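Local coordinates for RabGAP/TBC protein (Chlamydomonas reinhardtii, PDB 4P17) that probably stimulates GTP hydrolysis by Rab GTPases through its all-helical TBC domain, as a flagellar RabGAP whose own function is not established, at residues 143-148 / 179-184; 212-217 / 275-280; 266-271 / 300-305. All blocks are in the same frame, centred on the assembly; numbering follows the deposited sequence.

Interaction 1. Residues 143-148 / 179-184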
# COMPACT_ATOMS: atom_id res chain seq x y z
N VAL A 143 -3.04 -19.42 -9.24
CA VAL A 143 -2.76 -20.85 -9.29
C VAL A 143 -1.69 -21.26 -8.28
O VAL A 143 -1.70 -22.38 -7.78
CB VAL A 143 -2.34 -21.30 -10.71
CG1 VAL A 143 -3.51 -21.04 -11.69
CG2 VAL A 143 -1.08 -20.58 -11.19
N HIS A 144 -0.78 -20.35 -7.95
CA HIS A 144 0.24 -20.62 -6.94
C HIS A 144 -0.36 -20.85 -5.56
O HIS A 144 0.07 -21.71 -4.81
CB HIS A 144 1.22 -19.47 -6.92
CG HIS A 144 1.95 -19.30 -5.65
ND1 HIS A 144 3.01 -20.10 -5.28
CD2 HIS A 144 1.80 -18.39 -4.67
CE1 HIS A 144 3.46 -19.69 -4.11
NE2 HIS A 144 2.75 -18.65 -3.73
N ASN A 145 -1.36 -20.03 -5.24
CA ASN A 145 -2.07 -20.05 -3.98
C ASN A 145 -3.54 -20.17 -4.30
O ASN A 145 -4.27 -19.20 -4.40
CB ASN A 145 -1.77 -18.77 -3.20
CG ASN A 145 -2.36 -18.78 -1.81
OD1 ASN A 145 -3.24 -19.58 -1.50
ND2 ASN A 145 -1.90 -17.88 -0.97
N GLU A 146 -3.95 -21.40 -4.52
CA GLU A 146 -5.31 -21.67 -4.95
C GLU A 146 -6.30 -21.37 -3.84
O GLU A 146 -7.48 -21.16 -4.11
CB GLU A 146 -5.44 -23.13 -5.41
N ARG A 147 -5.84 -21.39 -2.59
CA ARG A 147 -6.76 -21.23 -1.47
C ARG A 147 -7.26 -19.80 -1.46
O ARG A 147 -8.43 -19.54 -1.18
CB ARG A 147 -6.10 -21.61 -0.13
N VAL A 148 -6.37 -18.88 -1.81
CA VAL A 148 -6.68 -17.46 -1.86
C VAL A 148 -7.27 -17.12 -3.24
O VAL A 148 -8.26 -16.41 -3.36
CB VAL A 148 -5.41 -16.61 -1.57
CG1 VAL A 148 -5.63 -15.14 -1.92
CG2 VAL A 148 -5.02 -16.75 -0.12
N LEU A 179 3.38 -10.80 0.98
CA LEU A 179 2.32 -10.01 1.60
C LEU A 179 1.14 -10.84 2.08
O LEU A 179 0.70 -10.74 3.22
CB LEU A 179 1.87 -8.95 0.59
CG LEU A 179 0.62 -8.17 0.93
CD1 LEU A 179 0.97 -7.10 1.98
CD2 LEU A 179 0.04 -7.54 -0.30
N VAL A 180 0.61 -11.64 1.17
CA VAL A 180 -0.52 -12.50 1.42
C VAL A 180 -0.16 -13.61 2.38
O VAL A 180 -0.95 -13.92 3.28
CB VAL A 180 -1.03 -13.14 0.12
CG1 VAL A 180 -2.19 -14.06 0.38
CG2 VAL A 180 -1.44 -12.06 -0.85
N GLU A 181 1.00 -14.23 2.19
CA GLU A 181 1.29 -15.44 2.94
C GLU A 181 1.96 -15.21 4.29
O GLU A 181 1.77 -16.02 5.20
CB GLU A 181 2.14 -16.37 2.08
CG GLU A 181 1.46 -16.68 0.75
CD GLU A 181 2.37 -17.26 -0.29
OE1 GLU A 181 3.41 -17.89 0.04
OE2 GLU A 181 2.06 -17.04 -1.47
N ASP A 182 2.72 -14.12 4.43
CA ASP A 182 3.64 -13.98 5.58
C ASP A 182 3.42 -12.69 6.38
O ASP A 182 3.66 -12.65 7.56
CB ASP A 182 5.10 -14.03 5.11
CG ASP A 182 5.42 -15.32 4.37
OD1 ASP A 182 4.87 -16.36 4.77
OD2 ASP A 182 6.21 -15.28 3.42
N ILE A 183 2.94 -11.66 5.70
CA ILE A 183 2.81 -10.34 6.34
C ILE A 183 1.37 -10.12 6.83
O ILE A 183 1.17 -9.87 8.03
CB ILE A 183 3.23 -9.24 5.41
CG1 ILE A 183 4.72 -9.41 5.06
CG2 ILE A 183 3.00 -7.88 6.08
CD1 ILE A 183 5.28 -8.33 4.11
N LEU A 184 0.39 -10.24 5.95
CA LEU A 184 -1.01 -10.08 6.35
C LEU A 184 -1.46 -11.33 7.11
O LEU A 184 -0.89 -12.39 6.95
CB LEU A 184 -1.90 -9.83 5.15
CG LEU A 184 -1.57 -8.59 4.30
CD1 LEU A 184 -2.22 -8.69 2.92
CD2 LEU A 184 -1.99 -7.31 4.97

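Interaction 2. Residues 212-217 / 275-280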
# COMPACT_ATOMS: atom_id res chain seq x y z
N PRO A 212 -11.86 11.08 20.73
CA PRO A 212 -13.19 10.95 21.33
C PRO A 212 -14.26 11.86 20.70
O PRO A 212 -15.41 11.43 20.64
CB PRO A 212 -12.95 11.32 22.80
CG PRO A 212 -11.70 12.09 22.83
CD PRO A 212 -10.85 11.54 21.71
N ARG A 213 -13.90 13.05 20.23
CA ARG A 213 -14.84 13.90 19.52
C ARG A 213 -15.33 13.23 18.26
O ARG A 213 -16.49 13.35 17.88
CB ARG A 213 -14.23 15.22 19.15
CG ARG A 213 -14.06 16.17 20.30
CD ARG A 213 -13.32 17.41 19.79
NE ARG A 213 -14.21 18.37 19.14
CZ ARG A 213 -13.84 19.28 18.24
NH1 ARG A 213 -12.57 19.34 17.84
NH2 ARG A 213 -14.73 20.13 17.72
N LEU A 214 -14.42 12.54 17.59
CA LEU A 214 -14.78 11.88 16.37
C LEU A 214 -15.71 10.70 16.66
O LEU A 214 -16.67 10.46 15.93
CB LEU A 214 -13.52 11.44 15.61
CG LEU A 214 -13.77 11.08 14.15
CD1 LEU A 214 -14.36 12.23 13.34
CD2 LEU A 214 -12.49 10.59 13.48
N GLN A 215 -15.48 9.98 17.75
CA GLN A 215 -16.31 8.80 18.04
C GLN A 215 -17.76 9.21 18.33
O GLN A 215 -18.71 8.60 17.83
CB GLN A 215 -15.73 7.99 19.20
CG GLN A 215 -16.28 6.57 19.29
CD GLN A 215 -15.87 5.65 18.14
OE1 GLN A 215 -16.10 5.94 16.97
NE2 GLN A 215 -15.29 4.48 18.48
N GLN A 216 -17.92 10.26 19.13
CA GLN A 216 -19.24 10.80 19.44
C GLN A 216 -19.96 11.20 18.16
O GLN A 216 -21.16 10.98 17.98
CB GLN A 216 -19.10 12.02 20.37
N HIS A 217 -19.17 11.77 17.26
CA HIS A 217 -19.65 12.27 16.00
C HIS A 217 -20.04 11.11 15.10
O HIS A 217 -21.10 11.13 14.50
CB HIS A 217 -18.60 13.15 15.35
CG HIS A 217 -19.03 13.72 14.04
ND1 HIS A 217 -20.16 14.50 13.91
CD2 HIS A 217 -18.50 13.60 12.80
CE1 HIS A 217 -20.31 14.83 12.63
NE2 HIS A 217 -19.32 14.29 11.94
N ASN A 275 -12.13 18.47 9.89
CA ASN A 275 -12.96 18.41 8.69
C ASN A 275 -14.23 17.55 8.84
O ASN A 275 -15.34 17.96 8.43
CB ASN A 275 -12.13 17.88 7.52
CG ASN A 275 -10.81 18.62 7.35
OD1 ASN A 275 -9.91 18.56 8.20
ND2 ASN A 275 -10.69 19.33 6.24
N MET A 276 -14.05 16.36 9.42
CA MET A 276 -15.15 15.42 9.58
C MET A 276 -16.19 15.90 10.60
O MET A 276 -17.38 15.61 10.45
CB MET A 276 -14.61 14.04 10.00
CG MET A 276 -14.20 13.18 8.82
SD MET A 276 -13.46 11.60 9.30
CE MET A 276 -11.95 12.19 10.03
N LEU A 277 -15.76 16.63 11.61
CA LEU A 277 -16.67 16.95 12.71
C LEU A 277 -17.75 17.92 12.26
O LEU A 277 -18.81 18.01 12.89
CB LEU A 277 -15.93 17.54 13.91
CG LEU A 277 -15.10 16.56 14.74
CD1 LEU A 277 -14.28 17.35 15.73
CD2 LEU A 277 -15.98 15.53 15.43
N ARG A 278 -17.49 18.64 11.17
CA ARG A 278 -18.47 19.60 10.66
C ARG A 278 -19.47 18.98 9.69
O ARG A 278 -20.36 19.65 9.22
CB ARG A 278 -17.75 20.75 9.96
CG ARG A 278 -16.85 21.57 10.87
CD ARG A 278 -16.06 22.62 10.09
NE ARG A 278 -15.28 22.00 9.01
CZ ARG A 278 -15.73 21.80 7.77
NH1 ARG A 278 -16.95 22.18 7.42
NH2 ARG A 278 -14.94 21.22 6.88
N VAL A 279 -19.36 17.67 9.43
CA VAL A 279 -20.24 17.02 8.46
C VAL A 279 -21.28 16.21 9.20
O VAL A 279 -20.95 15.31 9.93
CB VAL A 279 -19.46 16.11 7.49
CG1 VAL A 279 -20.41 15.40 6.53
CG2 VAL A 279 -18.45 16.91 6.70
N GLY A 280 -22.56 16.51 8.96
CA GLY A 280 -23.63 15.97 9.75
C GLY A 280 -24.34 14.79 9.13
O GLY A 280 -25.40 14.39 9.60

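Interaction 3. Residues 266-271 / 300-305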
# COMPACT_ATOMS: atom_id res chain seq x y z
N LEU A 266 -5.67 5.45 11.51
CA LEU A 266 -5.97 6.36 12.63
C LEU A 266 -5.37 7.73 12.32
O LEU A 266 -6.02 8.76 12.57
CB LEU A 266 -5.39 5.85 13.96
CG LEU A 266 -5.73 6.83 15.09
CD1 LEU A 266 -7.24 6.74 15.41
CD2 LEU A 266 -4.90 6.58 16.29
N ALA A 267 -4.16 7.75 11.77
CA ALA A 267 -3.50 9.01 11.46
C ALA A 267 -4.33 9.81 10.46
O ALA A 267 -4.45 11.02 10.58
CB ALA A 267 -2.08 8.78 10.93
N MET A 268 -4.90 9.15 9.47
CA MET A 268 -5.78 9.83 8.52
C MET A 268 -6.96 10.47 9.20
O MET A 268 -7.35 11.57 8.85
CB MET A 268 -6.29 8.85 7.48
CG MET A 268 -5.25 8.39 6.54
SD MET A 268 -4.75 9.64 5.36
CE MET A 268 -6.30 10.08 4.56
N LEU A 269 -7.54 9.76 10.16
CA LEU A 269 -8.69 10.29 10.87
C LEU A 269 -8.29 11.44 11.79
O LEU A 269 -9.06 12.38 11.96
CB LEU A 269 -9.37 9.18 11.66
CG LEU A 269 -9.90 8.03 10.79
CD1 LEU A 269 -10.56 6.91 11.61
CD2 LEU A 269 -10.87 8.54 9.73
N LYS A 270 -7.10 11.36 12.39
CA LYS A 270 -6.61 12.44 13.23
C LYS A 270 -6.41 13.71 12.41
O LYS A 270 -6.81 14.82 12.81
CB LYS A 270 -5.30 12.03 13.90
CG LYS A 270 -4.76 12.99 14.91
CD LYS A 270 -3.77 12.28 15.81
CE LYS A 270 -2.51 13.10 16.04
NZ LYS A 270 -2.77 14.50 16.43
N ILE A 271 -5.79 13.54 11.26
CA ILE A 271 -5.39 14.66 10.42
C ILE A 271 -6.62 15.40 9.87
O ILE A 271 -6.65 16.63 9.78
CB ILE A 271 -4.46 14.12 9.29
CG1 ILE A 271 -3.09 13.79 9.86
CG2 ILE A 271 -4.32 15.11 8.16
CD1 ILE A 271 -2.14 13.04 8.90
N ASP A 300 5.05 12.79 4.51
CA ASP A 300 5.88 12.91 5.69
C ASP A 300 5.02 13.04 6.94
O ASP A 300 5.22 12.34 7.96
CB ASP A 300 6.82 14.12 5.61
CG ASP A 300 8.01 13.93 4.68
OD1 ASP A 300 8.39 12.78 4.34
OD2 ASP A 300 8.61 14.98 4.35
N VAL A 301 4.04 13.93 6.87
CA VAL A 301 3.17 14.17 8.01
C VAL A 301 2.29 12.96 8.27
O VAL A 301 2.00 12.63 9.44
CB VAL A 301 2.34 15.41 7.79
CG1 VAL A 301 1.27 15.57 8.87
CG2 VAL A 301 3.27 16.61 7.72
N LEU A 302 1.85 12.28 7.22
CA LEU A 302 1.05 11.08 7.44
C LEU A 302 1.82 10.07 8.28
O LEU A 302 1.28 9.48 9.23
CB LEU A 302 0.61 10.41 6.13
CG LEU A 302 -0.28 9.17 6.36
CD1 LEU A 302 -1.58 9.51 7.11
CD2 LEU A 302 -0.61 8.51 5.01
N MET A 303 3.05 9.77 7.90
CA MET A 303 3.75 8.69 8.61
C MET A 303 4.18 9.16 10.00
O MET A 303 4.12 8.42 10.98
CB MET A 303 4.95 8.21 7.82
CG MET A 303 4.59 7.63 6.46
SD MET A 303 3.24 6.45 6.53
CE MET A 303 3.91 5.02 7.41
N ALA A 304 4.65 10.40 10.10
CA ALA A 304 5.04 10.91 11.39
C ALA A 304 3.82 10.91 12.34
O ALA A 304 3.93 10.60 13.55
CB ALA A 304 5.62 12.29 11.24
N THR A 305 2.65 11.21 11.80
CA THR A 305 1.46 11.20 12.64
C THR A 305 1.12 9.76 13.03
O THR A 305 0.80 9.50 14.19
CB THR A 305 0.26 11.89 11.96
OG1 THR A 305 0.61 13.25 11.65
CG2 THR A 305 -0.96 11.88 12.86

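Interaction 1. Residues 143-148 / 179-184
A histidine–carboxylate hydrogen bond, rather than apolar packing, carries this surface contact between the ends of helices 128-144 and 169-183. NE2 of His144 donates to OE2 of Glu181 at 2.9 Å, with an N-H...O angle of 146°. The oxygen lies at the ring edge, in the imidazole plane, and takes the bond on its syn lone pair, while ring and carboxylate are turned 31° apart. Each group has further partners: His144 ND1 bonds to Tyr94 OH, Glu181 OE1 makes a salt bridge to Lys86, and Tyr141 OH bonds both Glu181 OE2 and Asn145 ND2. Asn145, the first residue beyond the helix, points its amide at the second helix, ND2 lying 4.0 Å from Glu181 CG. Its OD1 accepts a hydrogen bond from the backbone N of Val148 at 3.2 Å, an Asx motif at the turn leading out of the helix, the donor lying above the carbonyl plane. Past this turn CG2 of Val148 meets CG1 of Val180 tip to tip, 3.9 Å apart, the apolar end of the contact. With Lys86 on OE1 and both His144 and Tyr141 on OE2, Glu181 is probably ionised, and its charge would raise the proton affinity of the imidazole.

Interaction 2. Residues 212-217 / 275-280
This is a partly buried packing contact at one end of the elongated all-helical chain, where the start of helix 212-221 lies against the end of helix 273-277 and the turn that follows. Leu277 is its centre. Its CG stands anti to the carbonyl carbon (chi1 -74°), and the isobutyl fork is pushed between Arg213 and His217, one turn apart on the opposing helix. CD2 comes to 3.5 Å from CB of His217, while CD1 lies on the side of the Arg213 chain. His217 has CG anti to the backbone N (chi1 -179°), which lays its ring along the end of helix 273-277. A CH-pi contact results: CA of Leu277 sits 3.9 Å from the ring centroid, 18° off the normal. In the TBC domain, whose regular secondary structure is all helix, this turn passes the chain from helix 273-277 to helix 282-294, and Leu285 of the latter touches both His217 and Met276. An alanine in place of His217 would remove the ring, and with it the CH-pi contact to Leu277 CA and the touch on Leu285, and would probably loosen the packing of this helix end. On the buried side Leu214 crosses Met276 obliquely, CD1 lying 3.8 Å from CB of Met276 and CD2 3.8 Å from its CE. The methionine chain bends at chi3 to bring that methyl round.

Interaction 3. Residues 266-271 / 300-305
Leu302 places CG anti to its backbone N (chi1 -178°), and Met268 folds back through bends at chi2 and chi3, so that CD1 of the leucine meets SD of the methionine at 3.6 Å. Thr305 has CG2 anti to the backbone N, directed at helix 259-271, and OG1 beside that N (chi1 -59°), turned back along its own helix. From there OG1 donates to the carbonyl O of Val301 at 2.7 Å, approaching from above the carbonyl plane. The same oxygen also accepts a hydrogen bond from the backbone N of Thr305, so two donors grip it and the hydroxyl is satisfied within the helix while its methyl faces the other helix. That methyl rests 3.8 Å from CB of Ala267 and 3.7 Å from CE of Lys270, whose chain bends at chi3 and chi4. Within the all-helical fold this is a steep crossing: the axes of segments 266-271 and 300-305, on helices 259-271 and 299-306, cross at 113° and approach to 9.0 Å. The small Ala267 allows the backbones near, its CA standing 5.5 Å from CA of Thr305. CB of this alanine also touches CD1 of Leu302. At the more exposed margin Ile271 extends CD1 across the second helix, 4.0 Å from CD1 of Leu302 and close to OG1 of Thr305 and CG1 of Val301. Behind the apolar layer Thr245 of helix 243-256 touches Leu302, and Ala293 of helix 282-294 touches Met268.

How the interactions relate
From the N terminus, the chain first closes interaction 1, where the ends of helices 128-144 and 169-183 meet across a loop that is mostly helix. This contact is complete before the other two open. Segment 212-217 then opens interaction 2 and segment 266-271 opens interaction 3; 275-280 closes the former before 300-305 closes the latter, so these two cross. They touch directly: Met276 CE lies 3.5 Å from Leu269 O, and Leu214 packs on Leu269. Helix 259-271 is thus shared ground between helices 212-221, 273-277 and 299-306. Interaction 1 lies across the chain's centre from interaction 3, their centres 29 Å apart.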